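Local coordinates for putative O-methyltransferase (Klebsiella pneumoniae subsp. pneumoniae, PDB 3TFW), which probably transfers a methyl group from S-adenosylmethionine to an oxygen atom of its substrate, as related O-methyltransferases do, at residues D27-R32 with Q109-D114; L68-L73 with Q126-L131; I79-E84 with L139-A144; V103-L108 with V117-G122. All blocks are in the same frame, centred on the assembly; numbering follows the deposited sequence.

Interaction 1. Residues D27-R32 with Q109-D114; sequences DPVLDR and QLAGVD
Val29 and Ala111 mark the closest approach of the two backbones, their CA atoms 6.1 Å apart, where the first turn of helix 28-39 meets the C-terminal part of helix 98-110 and the turn after it. Capping interactions occur at both helix ends. Asp27 is the N-cap of helix 28-39: its OD1 accepts from Leu30 N at 3.3 Å and, weakly, from Val29 N, a role for which a short carboxylate is well suited. On the other side Gly112, with positive phi (72°), closes a Schellman motif, its N bonded back to Gln109 O.

Val29 reaches across with one methyl. CG2 sits 3.6 Å from both the CA and the CB of Ala111, and the small alanine permits so near an approach. A turn further along helix 28-39, Arg32 uses its aliphatic stem. With CG anti to the backbone N (chi1 -165°) and the chain extended, the stem crosses Leu110 at a slant, bringing Arg32 CG 3.8 Å from Leu110 CD2. The other methyl, Leu110 CD1, lies 4.0 Å above the plane of the Arg32 guanidinium, displaced toward its rim.

Deeper in, Ala111 also touches Ile79, while Asp27 OD2 forms a salt bridge with Arg83, giving the capping carboxylate a second task. Between the segments themselves the contact is purely van der Waals: methyl groups and the methylenes of an arginine, whose charged end stays at the surface, join the start of one helix to the end region of another without any directional bond to fix their spacing.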
loop_
_atom_site.group_PDB
_atom_site.type_symbol
_atom_site.label_atom_id
_atom_site.label_comp_id
_atom_site.label_asym_id
_atom_site.label_seq_id
_atom_site.Cartn_x
_atom_site.Cartn_y
_atom_site.Cartn_z
ATOM N N ASP A 27 21.641 -1.392 -3.666
ATOM C CA ASP A 27 21.587 -2.235 -4.836
ATOM C C ASP A 27 22.358 -1.595 -5.984
ATOM O O ASP A 27 21.910 -0.598 -6.545
ATOM C CB ASP A 27 20.128 -2.529 -5.221
ATOM C CG ASP A 27 20.003 -3.718 -6.148
ATOM O OD1 ASP A 27 20.687 -3.736 -7.190
ATOM O OD2 ASP A 27 19.219 -4.642 -5.836
ATOM N N PRO A 28 23.529 -2.180 -6.330
ATOM C CA PRO A 28 24.428 -1.672 -7.372
ATOM C C PRO A 28 23.769 -1.603 -8.749
ATOM O O PRO A 28 23.940 -0.620 -9.460
ATOM C CB PRO A 28 25.577 -2.700 -7.386
ATOM C CG PRO A 28 25.512 -3.372 -6.064
ATOM C CD PRO A 28 24.049 -3.419 -5.727
ATOM N N VAL A 29 23.012 -2.630 -9.116
ATOM C CA VAL A 29 22.350 -2.629 -10.426
ATOM C C VAL A 29 21.243 -1.570 -10.533
ATOM O O VAL A 29 21.157 -0.872 -11.546
ATOM C CB VAL A 29 21.915 -4.062 -10.895
ATOM C CG1 VAL A 29 21.582 -4.942 -9.728
ATOM C CG2 VAL A 29 20.762 -4.013 -11.890
ATOM N N LEU A 30 20.429 -1.414 -9.484
ATOM C CA LEU A 30 19.399 -0.376 -9.487
ATOM C C LEU A 30 19.999 1.024 -9.537
ATOM O O LEU A 30 19.470 1.901 -10.220
ATOM C CB LEU A 30 18.445 -0.508 -8.290
ATOM C CG LEU A 30 17.484 -1.694 -8.294
ATOM C CD1 LEU A 30 16.616 -1.651 -7.051
ATOM C CD2 LEU A 30 16.623 -1.716 -9.554
ATOM N N ASP A 31 21.101 1.228 -8.812
ATOM C CA ASP A 31 21.848 2.485 -8.871
ATOM C C ASP A 31 22.259 2.781 -10.310
ATOM O O ASP A 31 22.091 3.895 -10.787
ATOM C CB ASP A 31 23.110 2.429 -7.989
ATOM C CG ASP A 31 22.806 2.415 -6.490
ATOM O OD1 ASP A 31 21.731 2.886 -6.066
ATOM O OD2 ASP A 31 23.674 1.941 -5.725
ATOM N N ARG A 32 22.791 1.771 -10.992
ATOM C CA ARG A 32 23.270 1.921 -12.362
ATOM C C ARG A 32 22.120 2.176 -13.339
ATOM O O ARG A 32 22.253 2.984 -14.262
ATOM C CB ARG A 32 24.081 0.698 -12.781
ATOM C CG ARG A 32 24.911 0.902 -14.037
ATOM C CD ARG A 32 26.027 -0.123 -14.131
ATOM N NE ARG A 32 26.571 -0.187 -15.486
ATOM C CZ ARG A 32 27.560 -0.988 -15.866
ATOM N NH1 ARG A 32 28.138 -1.808 -14.994
ATOM N NH2 ARG A 32 27.974 -0.964 -17.123
ATOM N N GLN A 109 18.546 -5.792 -19.594
ATOM C CA GLN A 109 19.637 -6.730 -19.810
ATOM C C GLN A 109 20.630 -6.650 -18.656
ATOM O O GLN A 109 21.024 -7.677 -18.094
ATOM C CB GLN A 109 20.322 -6.448 -21.155
ATOM C CG GLN A 109 21.294 -7.541 -21.606
ATOM C CD GLN A 109 22.222 -7.086 -22.727
ATOM O OE1 GLN A 109 21.802 -6.422 -23.682
ATOM N NE2 GLN A 109 23.493 -7.451 -22.616
ATOM N N LEU A 110 21.009 -5.426 -18.295
ATOM C CA LEU A 110 21.921 -5.163 -17.186
ATOM C C LEU A 110 21.440 -5.814 -15.883
ATOM O O LEU A 110 22.232 -6.407 -15.137
ATOM C CB LEU A 110 22.096 -3.641 -17.023
ATOM C CG LEU A 110 22.582 -3.005 -15.717
ATOM C CD1 LEU A 110 23.968 -3.483 -15.310
ATOM C CD2 LEU A 110 22.568 -1.496 -15.873
ATOM N N ALA A 111 20.132 -5.723 -15.635
ATOM C CA ALA A 111 19.532 -6.248 -14.418
ATOM C C ALA A 111 19.231 -7.742 -14.469
ATOM O O ALA A 111 18.793 -8.312 -13.473
ATOM C CB ALA A 111 18.261 -5.458 -14.070
ATOM N N GLY A 112 19.424 -8.365 -15.628
ATOM C CA GLY A 112 19.231 -9.811 -15.773
ATOM C C GLY A 112 17.781 -10.284 -15.755
ATOM O O GLY A 112 17.496 -11.414 -15.358
ATOM N N VAL A 113 16.869 -9.422 -16.194
ATOM C CA VAL A 113 15.437 -9.741 -16.214
ATOM C C VAL A 113 14.886 -9.787 -17.633
ATOM O O VAL A 113 13.676 -9.889 -17.842
ATOM C CB VAL A 113 14.603 -8.736 -15.379
ATOM C CG1 VAL A 113 14.933 -8.870 -13.900
ATOM C CG2 VAL A 113 14.818 -7.293 -15.868
ATOM N N ASP A 114 15.775 -9.740 -18.616
ATOM C CA ASP A 114 15.333 -9.597 -19.990
ATOM C C ASP A 114 14.707 -10.855 -20.593
ATOM O O ASP A 114 14.096 -10.784 -21.649
ATOM C CB ASP A 114 16.437 -9.004 -20.873
ATOM C CG ASP A 114 17.724 -9.796 -20.825
ATOM O OD1 ASP A 114 18.251 -10.070 -19.715
ATOM O OD2 ASP A 114 18.226 -10.118 -21.925
#

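Interaction 2. Residues L68-L73 with Q126-L131; sequences LEIGTL and QSLESL
Leu128 meets Leu68 and Ile70 with one methyl each, so that a single forked side chain of helix 124-129 spans two residues of strand 66-70. Leu128 CD2 lies 3.9 Å from Leu68 CD2, the two side chains meeting at a slant. Leu128 CD1, the other branch, is 4.0 Å from Ile70 CD1, and there the side chains run at about a right angle. Leu68 and Ile70, two positions apart on the strand, both reach the helix. For Ile70 it is the outstretched CG1-CD1 arm (chi2 176°) that covers the distance, its CA being 9.5 Å from that of Leu128.

Tyr152 and Trp155 of helix 149-158 also pack on Leu128, and Leu92 of the next strand touches Leu68. Beyond Leu128 the chain turns, and Ser130 OG donates to Gln126 O at 2.9 Å, a polar side chain bonding back to a carbonyl of the last turn. Between the two apolar residues, Glu69 points to the other side of the sheet, where OE1 is hydrogen-bonded to Thr78 and Thr93.

After Ile70 the chain enters a turn at Gly71, consistent with the glycine-rich loop that follows the first strand in S-adenosylmethionine-dependent methyltransferases. The contact packs helix 124-129 on the strand that leads into that loop; being made wholly of buried branched aliphatic carbons, it is held by hydrophobic burial and close fit of shape.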
loop_
_atom_site.group_PDB
_atom_site.type_symbol
_atom_site.label_atom_id
_atom_site.label_comp_id
_atom_site.label_asym_id
_atom_site.label_seq_id
_atom_site.Cartn_x
_atom_site.Cartn_y
_atom_site.Cartn_z
ATOM N N LEU A 68 1.296 -6.932 -16.238
ATOM C CA LEU A 68 1.229 -5.933 -17.303
ATOM C C LEU A 68 1.631 -4.561 -16.760
ATOM O O LEU A 68 1.106 -4.109 -15.746
ATOM C CB LEU A 68 -0.184 -5.869 -17.904
ATOM C CG LEU A 68 -0.519 -4.725 -18.888
ATOM C CD1 LEU A 68 0.347 -4.771 -20.153
ATOM C CD2 LEU A 68 -2.007 -4.756 -19.286
ATOM N N GLU A 69 2.558 -3.904 -17.444
ATOM C CA GLU A 69 2.954 -2.549 -17.077
ATOM C C GLU A 69 2.720 -1.601 -18.253
ATOM O O GLU A 69 3.242 -1.808 -19.342
ATOM C CB GLU A 69 4.429 -2.518 -16.679
ATOM C CG GLU A 69 4.947 -1.130 -16.343
ATOM C CD GLU A 69 6.431 -1.108 -16.026
ATOM O OE1 GLU A 69 7.204 -1.849 -16.673
ATOM O OE2 GLU A 69 6.823 -0.323 -15.144
ATOM N N ILE A 70 1.953 -0.544 -18.020
ATOM C CA ILE A 70 1.714 0.453 -19.050
ATOM C C ILE A 70 2.569 1.703 -18.759
ATOM O O ILE A 70 2.264 2.485 -17.859
ATOM C CB ILE A 70 0.198 0.766 -19.206
ATOM C CG1 ILE A 70 -0.586 -0.536 -19.441
ATOM C CG2 ILE A 70 -0.027 1.781 -20.348
ATOM C CD1 ILE A 70 -2.118 -0.385 -19.524
ATOM N N GLY A 71 3.643 1.862 -19.532
ATOM C CA GLY A 71 4.590 2.974 -19.382
ATOM C C GLY A 71 5.917 2.512 -18.792
ATOM O O GLY A 71 6.136 2.595 -17.579
ATOM N N THR A 72 6.806 2.025 -19.653
ATOM C CA THR A 72 8.098 1.474 -19.230
ATOM C C THR A 72 9.078 2.536 -18.697
ATOM O O THR A 72 9.772 2.307 -17.702
ATOM C CB THR A 72 8.772 0.726 -20.408
ATOM O OG1 THR A 72 7.817 -0.163 -21.004
ATOM C CG2 THR A 72 9.952 -0.088 -19.922
ATOM N N LEU A 73 9.114 3.690 -19.359
ATOM C CA LEU A 73 10.179 4.687 -19.170
ATOM C C LEU A 73 11.539 3.995 -19.351
ATOM O O LEU A 73 11.802 3.438 -20.427
ATOM C CB LEU A 73 10.048 5.419 -17.807
ATOM C CG LEU A 73 10.939 6.649 -17.521
ATOM C CD1 LEU A 73 10.724 7.814 -18.501
ATOM C CD2 LEU A 73 10.765 7.137 -16.077
ATOM N N GLN A 126 -2.388 0.444 -29.184
ATOM C CA GLN A 126 -2.166 -0.469 -30.303
ATOM C C GLN A 126 -1.727 -1.833 -29.769
ATOM O O GLN A 126 -2.230 -2.869 -30.206
ATOM C CB GLN A 126 -1.128 0.089 -31.288
ATOM C CG GLN A 126 -0.642 -0.917 -32.355
ATOM C CD GLN A 126 0.102 -0.255 -33.503
ATOM O OE1 GLN A 126 0.505 0.909 -33.414
ATOM N NE2 GLN A 126 0.271 -0.989 -34.600
ATOM N N SER A 127 -0.797 -1.830 -28.819
ATOM C CA SER A 127 -0.315 -3.084 -28.235
ATOM C C SER A 127 -1.419 -3.824 -27.486
ATOM O O SER A 127 -1.551 -5.042 -27.636
ATOM C CB SER A 127 0.879 -2.825 -27.326
ATOM O OG SER A 127 1.990 -2.419 -28.100
ATOM N N LEU A 128 -2.213 -3.090 -26.701
ATOM C CA LEU A 128 -3.344 -3.683 -25.973
ATOM C C LEU A 128 -4.394 -4.290 -26.901
ATOM O O LEU A 128 -4.930 -5.371 -26.617
ATOM C CB LEU A 128 -3.987 -2.661 -25.029
ATOM C CG LEU A 128 -3.100 -2.291 -23.842
ATOM C CD1 LEU A 128 -3.594 -1.019 -23.165
ATOM C CD2 LEU A 128 -3.018 -3.454 -22.859
ATOM N N GLU A 129 -4.669 -3.596 -28.009
ATOM C CA GLU A 129 -5.613 -4.079 -29.031
ATOM C C GLU A 129 -5.144 -5.365 -29.721
ATOM O O GLU A 129 -5.967 -6.113 -30.258
ATOM C CB GLU A 129 -5.865 -2.995 -30.090
ATOM C CG GLU A 129 -6.669 -1.807 -29.590
ATOM C CD GLU A 129 -6.497 -0.570 -30.451
ATOM O OE1 GLU A 129 -5.786 -0.640 -31.474
ATOM O OE2 GLU A 129 -7.088 0.472 -30.102
ATOM N N SER A 130 -3.834 -5.616 -29.694
ATOM C CA SER A 130 -3.218 -6.761 -30.374
ATOM C C SER A 130 -3.020 -8.005 -29.499
ATOM O O SER A 130 -2.480 -9.004 -29.973
ATOM C CB SER A 130 -1.860 -6.369 -30.972
ATOM O OG SER A 130 -1.979 -5.241 -31.823
ATOM N N LEU A 131 -3.446 -7.944 -28.238
ATOM C CA LEU A 131 -3.227 -9.052 -27.300
ATOM C C LEU A 131 -4.018 -10.316 -27.634
ATOM O O LEU A 131 -3.546 -11.423 -27.384
ATOM C CB LEU A 131 -3.519 -8.622 -25.856
ATOM C CG LEU A 131 -2.531 -7.637 -25.222
ATOM C CD1 LEU A 131 -3.013 -7.205 -23.839
ATOM C CD2 LEU A 131 -1.139 -8.233 -25.154
#

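Interaction 3. Residues I79-E84 with L139-A144; sequences IWMARE and LIFIDA
A Met-aromatic contact joins Met81 of helix 76-82 to Phe141 of strand 139-142, in the core of a Rossmann-like methyltransferase fold, where the helix lies against one face of the central sheet. Met81 is present as selenomethionine, and its selenium, SE, is 5.3 Å from the centroid of the Phe141 ring. The approach is oblique, 37° off the ring normal.

The same atom also serves Leu139. SE lies 4.0 Å from Leu139 CD2, the two side chains crossing at about a right angle. Leu139 and Phe141 alternate with Ile140, which points away from the helix, as the alternation of side chains along an extended strand requires. The long, unbranched side chain of Met81 suits this place, for its CA is 9.7 Å from the CA of Leu139, a distance such a chain can span.

Strand 66-70 is the neighbour of strand 139-142 in the sheet, and its Glu69 touches both Met81 and Phe141. On the far flank Phe141 packs against Ile167 and Asp169 of strand 165-169, and Leu55 of helix 49-62 also reaches it. Met81 extends straight to selenium and then bends (chi3 -75°), which brings its terminal methyl, CE, within 4.2 Å of Phe141 CB.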
loop_
_atom_site.group_PDB
_atom_site.type_symbol
_atom_site.label_atom_id
_atom_site.label_comp_id
_atom_site.label_asym_id
_atom_site.label_seq_id
_atom_site.Cartn_x
_atom_site.Cartn_y
_atom_site.Cartn_z
ATOM N N ILE A 79 11.971 -3.430 -13.325
ATOM C CA ILE A 79 12.950 -4.293 -12.676
ATOM C C ILE A 79 12.553 -4.677 -11.261
ATOM O O ILE A 79 12.700 -5.838 -10.887
ATOM C CB ILE A 79 14.358 -3.686 -12.710
ATOM C CG1 ILE A 79 14.875 -3.698 -14.154
ATOM C CG2 ILE A 79 15.310 -4.505 -11.839
ATOM C CD1 ILE A 79 15.955 -2.634 -14.416
ATOM N N TRP A 80 12.026 -3.719 -10.496
ATOM C CA TRP A 80 11.527 -4.001 -9.144
ATOM C C TRP A 80 10.497 -5.126 -9.180
ATOM O O TRP A 80 10.534 -6.063 -8.365
ATOM C CB TRP A 80 10.893 -2.749 -8.544
ATOM C CG TRP A 80 11.832 -1.878 -7.780
ATOM C CD1 TRP A 80 12.298 -0.649 -8.143
ATOM C CD2 TRP A 80 12.391 -2.158 -6.492
ATOM N NE1 TRP A 80 13.127 -0.146 -7.163
ATOM C CE2 TRP A 80 13.200 -1.051 -6.140
ATOM C CE3 TRP A 80 12.293 -3.237 -5.607
ATOM C CZ2 TRP A 80 13.897 -0.986 -4.929
ATOM C CZ3 TRP A 80 13.000 -3.175 -4.397
ATOM C CH2 TRP A 80 13.792 -2.059 -4.081
HETATM N N MSE A 81 9.579 -5.036 -10.139
HETATM C CA MSE A 81 8.545 -6.044 -10.255
HETATM C C MSE A 81 9.071 -7.352 -10.808
HETATM O O MSE A 81 8.806 -8.409 -10.224
HETATM C CB MSE A 81 7.345 -5.522 -11.059
HETATM C CG MSE A 81 6.585 -4.449 -10.283
HETATM SE SE MSE A 81 5.003 -3.887 -11.257
HETATM C CE MSE A 81 5.901 -2.804 -12.632
ATOM N N ALA A 82 9.847 -7.284 -11.893
ATOM C CA ALA A 82 10.289 -8.493 -12.604
ATOM C C ALA A 82 11.169 -9.416 -11.765
ATOM O O ALA A 82 11.088 -10.643 -11.893
ATOM C CB ALA A 82 10.984 -8.125 -13.922
ATOM N N ARG A 83 11.985 -8.842 -10.882
ATOM C CA ARG A 83 12.831 -9.661 -9.985
ATOM C C ARG A 83 12.040 -10.619 -9.101
ATOM O O ARG A 83 12.563 -11.652 -8.672
ATOM C CB ARG A 83 13.688 -8.772 -9.096
ATOM C CG ARG A 83 14.896 -8.222 -9.783
ATOM C CD ARG A 83 15.410 -7.050 -9.001
ATOM N NE ARG A 83 16.715 -6.622 -9.478
ATOM C CZ ARG A 83 17.515 -5.810 -8.800
ATOM N NH1 ARG A 83 17.144 -5.355 -7.606
ATOM N NH2 ARG A 83 18.691 -5.464 -9.309
ATOM N N GLU A 84 10.775 -10.286 -8.847
ATOM C CA GLU A 84 9.941 -11.081 -7.957
ATOM C C GLU A 84 9.160 -12.178 -8.669
ATOM O O GLU A 84 8.489 -12.966 -8.022
ATOM C CB GLU A 84 8.992 -10.179 -7.150
ATOM C CG GLU A 84 9.699 -9.100 -6.345
ATOM C CD GLU A 84 10.686 -9.658 -5.334
ATOM O OE1 GLU A 84 10.484 -10.782 -4.842
ATOM O OE2 GLU A 84 11.664 -8.956 -5.024
ATOM N N LEU A 139 -1.286 -8.886 -11.954
ATOM C CA LEU A 139 -0.997 -7.554 -11.466
ATOM C C LEU A 139 -0.834 -6.627 -12.664
ATOM O O LEU A 139 -0.153 -6.965 -13.652
ATOM C CB LEU A 139 0.281 -7.572 -10.608
ATOM C CG LEU A 139 0.800 -6.182 -10.215
ATOM C CD1 LEU A 139 -0.136 -5.624 -9.183
ATOM C CD2 LEU A 139 2.209 -6.235 -9.676
ATOM N N ILE A 140 -1.482 -5.467 -12.592
ATOM C CA ILE A 140 -1.474 -4.521 -13.699
ATOM C C ILE A 140 -1.100 -3.149 -13.149
ATOM O O ILE A 140 -1.745 -2.644 -12.220
ATOM C CB ILE A 140 -2.827 -4.459 -14.439
ATOM C CG1 ILE A 140 -3.210 -5.846 -14.994
ATOM C CG2 ILE A 140 -2.771 -3.415 -15.571
ATOM C CD1 ILE A 140 -4.640 -5.938 -15.556
ATOM N N PHE A 141 -0.045 -2.567 -13.711
ATOM C CA PHE A 141 0.457 -1.273 -13.262
ATOM C C PHE A 141 0.264 -0.234 -14.352
ATOM O O PHE A 141 0.778 -0.380 -15.462
ATOM C CB PHE A 141 1.935 -1.404 -12.868
ATOM C CG PHE A 141 2.514 -0.167 -12.267
ATOM C CD1 PHE A 141 2.248 0.165 -10.943
ATOM C CD2 PHE A 141 3.316 0.682 -13.024
ATOM C CE1 PHE A 141 2.788 1.322 -10.381
ATOM C CE2 PHE A 141 3.855 1.845 -12.460
ATOM C CZ PHE A 141 3.589 2.155 -11.144
ATOM N N ILE A 142 -0.485 0.820 -14.036
ATOM C CA ILE A 142 -0.796 1.846 -15.018
ATOM C C ILE A 142 -0.118 3.170 -14.672
ATOM O O ILE A 142 -0.421 3.777 -13.642
ATOM C CB ILE A 142 -2.323 2.047 -15.172
ATOM C CG1 ILE A 142 -3.010 0.703 -15.477
ATOM C CG2 ILE A 142 -2.631 3.080 -16.268
ATOM C CD1 ILE A 142 -4.527 0.771 -15.477
ATOM N N ASP A 143 0.808 3.589 -15.534
ATOM C CA ASP A 143 1.479 4.886 -15.387
ATOM C C ASP A 143 2.088 5.381 -16.702
ATOM O O ASP A 143 3.319 5.461 -16.835
ATOM C CB ASP A 143 2.567 4.824 -14.319
ATOM C CG ASP A 143 3.205 6.184 -14.050
ATOM O OD1 ASP A 143 2.588 7.235 -14.384
ATOM O OD2 ASP A 143 4.328 6.199 -13.503
ATOM N N ALA A 144 1.231 5.706 -17.665
ATOM C CA ALA A 144 1.676 6.280 -18.940
ATOM C C ALA A 144 1.020 7.641 -19.192
ATOM O O ALA A 144 0.977 8.502 -18.294
ATOM C CB ALA A 144 1.395 5.309 -20.104
#

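Interaction 4. Residues V103-L108 with V117-G122; sequences VARENL and VTLREG
Leu119 turns one methyl, CD2, into the space between Ala104, Arg105 and Leu108, and the helix residues are grouped round that branch. The aliphatic part of Arg105 crosses Leu119 at about a right angle, with Arg105 CG 3.6 Å from Leu119 CD2. Ala104, the smallest of the group, brings its CB to 3.9 Å from Leu119 CD2. Leu108 lies at a slant to Leu119 but crosses Val117 nearly at right angles, where Leu108 CD1 is 3.8 Å from Val117 CG1.

Toward solvent the chemistry becomes ionic. Arg105 bends at chi3 (-51°), which carries its guanidinium toward the extended Glu121. The guanidinium and carboxylate planes are only 15° apart, and Glu121 OE1 lies at the guanidinium edge, in its plane. The salt bridge from Arg105 NH1 to Glu121 OE1 is long, 3.7 Å, and two waters reinforce it: each accepts from Arg105 NH1 and donates to Glu121 OE1. The two charges are thus linked both by a long direct ion pair and by two bridging waters, as suits exposed side chains, while Leu108 and Val117 are buried.

The contact belongs to the beta-alpha-beta unit of strand 90-95, helix 98-110 and strand 117-121, with helix and second strand antiparallel. Strand 117-121, outermost on its side of the chain's sheet, is joined to strand 90-95 by backbone hydrogen bonds, and Thr78 of helix 76-82 touches both Leu108 and Val117.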
loop_
_atom_site.group_PDB
_atom_site.type_symbol
_atom_site.label_atom_id
_atom_site.label_comp_id
_atom_site.label_asym_id
_atom_site.label_seq_id
_atom_site.Cartn_x
_atom_site.Cartn_y
_atom_site.Cartn_z
ATOM N N VAL A 103 16.689 2.725 -24.025
ATOM C CA VAL A 103 17.297 2.792 -22.697
ATOM C C VAL A 103 16.789 1.661 -21.800
ATOM O O VAL A 103 17.567 0.993 -21.110
ATOM C CB VAL A 103 17.017 4.168 -22.050
ATOM C CG1 VAL A 103 17.513 4.219 -20.602
ATOM C CG2 VAL A 103 17.658 5.275 -22.883
ATOM N N ALA A 104 15.476 1.450 -21.812
ATOM C CA ALA A 104 14.861 0.373 -21.032
ATOM C C ALA A 104 15.434 -1.016 -21.389
ATOM O O ALA A 104 15.708 -1.831 -20.494
ATOM C CB ALA A 104 13.347 0.402 -21.212
ATOM N N ARG A 105 15.633 -1.264 -22.688
ATOM C CA ARG A 105 16.172 -2.557 -23.169
ATOM C C ARG A 105 17.540 -2.821 -22.539
ATOM O O ARG A 105 17.823 -3.921 -22.045
ATOM C CB ARG A 105 16.292 -2.590 -24.700
ATOM C CG ARG A 105 14.974 -2.589 -25.457
ATOM C CD ARG A 105 15.143 -2.924 -26.941
ATOM N NE ARG A 105 16.156 -2.121 -27.626
ATOM C CZ ARG A 105 15.888 -1.075 -28.401
ATOM N NH1 ARG A 105 14.634 -0.699 -28.606
ATOM N NH2 ARG A 105 16.880 -0.401 -28.974
ATOM N N GLU A 106 18.373 -1.789 -22.528
ATOM C CA GLU A 106 19.696 -1.882 -21.924
ATOM C C GLU A 106 19.641 -2.150 -20.420
ATOM O O GLU A 106 20.425 -2.944 -19.906
ATOM C CB GLU A 106 20.511 -0.634 -22.249
ATOM C CG GLU A 106 20.877 -0.567 -23.727
ATOM C CD GLU A 106 21.473 0.761 -24.163
ATOM O OE1 GLU A 106 21.587 1.690 -23.324
ATOM O OE2 GLU A 106 21.826 0.877 -25.362
ATOM N N ASN A 107 18.711 -1.499 -19.720
ATOM C CA ASN A 107 18.567 -1.686 -18.277
ATOM C C ASN A 107 18.020 -3.063 -17.896
ATOM O O ASN A 107 18.425 -3.635 -16.882
ATOM C CB ASN A 107 17.681 -0.588 -17.673
ATOM C CG ASN A 107 18.363 0.761 -17.637
ATOM O OD1 ASN A 107 19.593 0.852 -17.629
ATOM N ND2 ASN A 107 17.567 1.825 -17.612
ATOM N N LEU A 108 17.098 -3.575 -18.712
ATOM C CA LEU A 108 16.546 -4.915 -18.529
ATOM C C LEU A 108 17.650 -5.968 -18.629
ATOM O O LEU A 108 17.692 -6.906 -17.836
ATOM C CB LEU A 108 15.417 -5.196 -19.542
ATOM C CG LEU A 108 14.152 -4.326 -19.390
ATOM C CD1 LEU A 108 13.168 -4.531 -20.539
ATOM C CD2 LEU A 108 13.463 -4.518 -18.031
ATOM N N VAL A 117 10.921 -10.422 -19.075
ATOM C CA VAL A 117 10.244 -9.222 -19.549
ATOM C C VAL A 117 10.139 -9.191 -21.058
ATOM O O VAL A 117 11.117 -9.455 -21.767
ATOM C CB VAL A 117 10.925 -7.928 -19.053
ATOM C CG1 VAL A 117 10.201 -6.700 -19.599
ATOM C CG2 VAL A 117 10.968 -7.901 -17.518
ATOM N N THR A 118 8.939 -8.868 -21.535
ATOM C CA THR A 118 8.721 -8.586 -22.941
ATOM C C THR A 118 8.378 -7.103 -23.090
ATOM O O THR A 118 7.398 -6.612 -22.507
ATOM C CB THR A 118 7.610 -9.482 -23.546
ATOM O OG1 THR A 118 8.001 -10.861 -23.452
ATOM C CG2 THR A 118 7.374 -9.139 -25.020
ATOM N N LEU A 119 9.218 -6.396 -23.842
ATOM C CA LEU A 119 9.043 -4.971 -24.067
ATOM C C LEU A 119 8.461 -4.757 -25.460
ATOM O O LEU A 119 9.095 -5.092 -26.467
ATOM C CB LEU A 119 10.384 -4.235 -23.890
ATOM C CG LEU A 119 10.521 -2.748 -24.257
ATOM C CD1 LEU A 119 9.378 -1.925 -23.715
ATOM C CD2 LEU A 119 11.844 -2.187 -23.762
ATOM N N ARG A 120 7.250 -4.216 -25.506
ATOM C CA ARG A 120 6.581 -3.916 -26.772
ATOM C C ARG A 120 6.528 -2.417 -26.997
ATOM O O ARG A 120 5.808 -1.694 -26.304
ATOM C CB ARG A 120 5.177 -4.528 -26.822
ATOM C CG ARG A 120 5.184 -6.032 -27.093
ATOM C CD ARG A 120 3.844 -6.553 -27.625
ATOM N NE ARG A 120 3.832 -8.016 -27.569
ATOM C CZ ARG A 120 2.854 -8.802 -28.009
ATOM N NH1 ARG A 120 1.763 -8.292 -28.563
ATOM N NH2 ARG A 120 2.977 -10.118 -27.903
ATOM N N GLU A 121 7.315 -1.967 -27.971
ATOM C CA GLU A 121 7.436 -0.563 -28.319
ATOM C C GLU A 121 6.356 -0.168 -29.334
ATOM O O GLU A 121 6.142 -0.865 -30.322
ATOM C CB GLU A 121 8.837 -0.289 -28.873
ATOM C CG GLU A 121 9.102 1.157 -29.283
ATOM C CD GLU A 121 10.439 1.330 -29.990
ATOM O OE1 GLU A 121 11.380 0.551 -29.737
ATOM O OE2 GLU A 121 10.549 2.257 -30.806
ATOM N N GLY A 122 5.720 0.975 -29.098
ATOM C CA GLY A 122 4.619 1.454 -29.935
ATOM C C GLY A 122 3.526 2.056 -29.061
ATOM O O GLY A 122 3.598 1.962 -27.834
HETATM O O HOH W 1 13.824 2.118 -29.627
HETATM O O HOH W 2 12.159 -1.915 -28.645
#

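From the N terminus, residues 27-32, 68-73, 79-84 and 103-108 each open a loop before any is closed. Interaction 1 closes first, at 109-114, and crosses the other three. Interaction 4 closes next, at 117-122, and is nested inside the loops of interactions 2 and 3, which close at 126-131 and 139-144 and cross each other. Interactions 2 and 3 meet directly in the sheet, where strands 66-70 and 139-142 are neighbours. Interaction 1 joins helix 28-39 to the end region of helix 98-110 at the surface, and Leu30 packing on Trp80 brings it against interaction 3. Helix 98-110 is common to interactions 1 and 4.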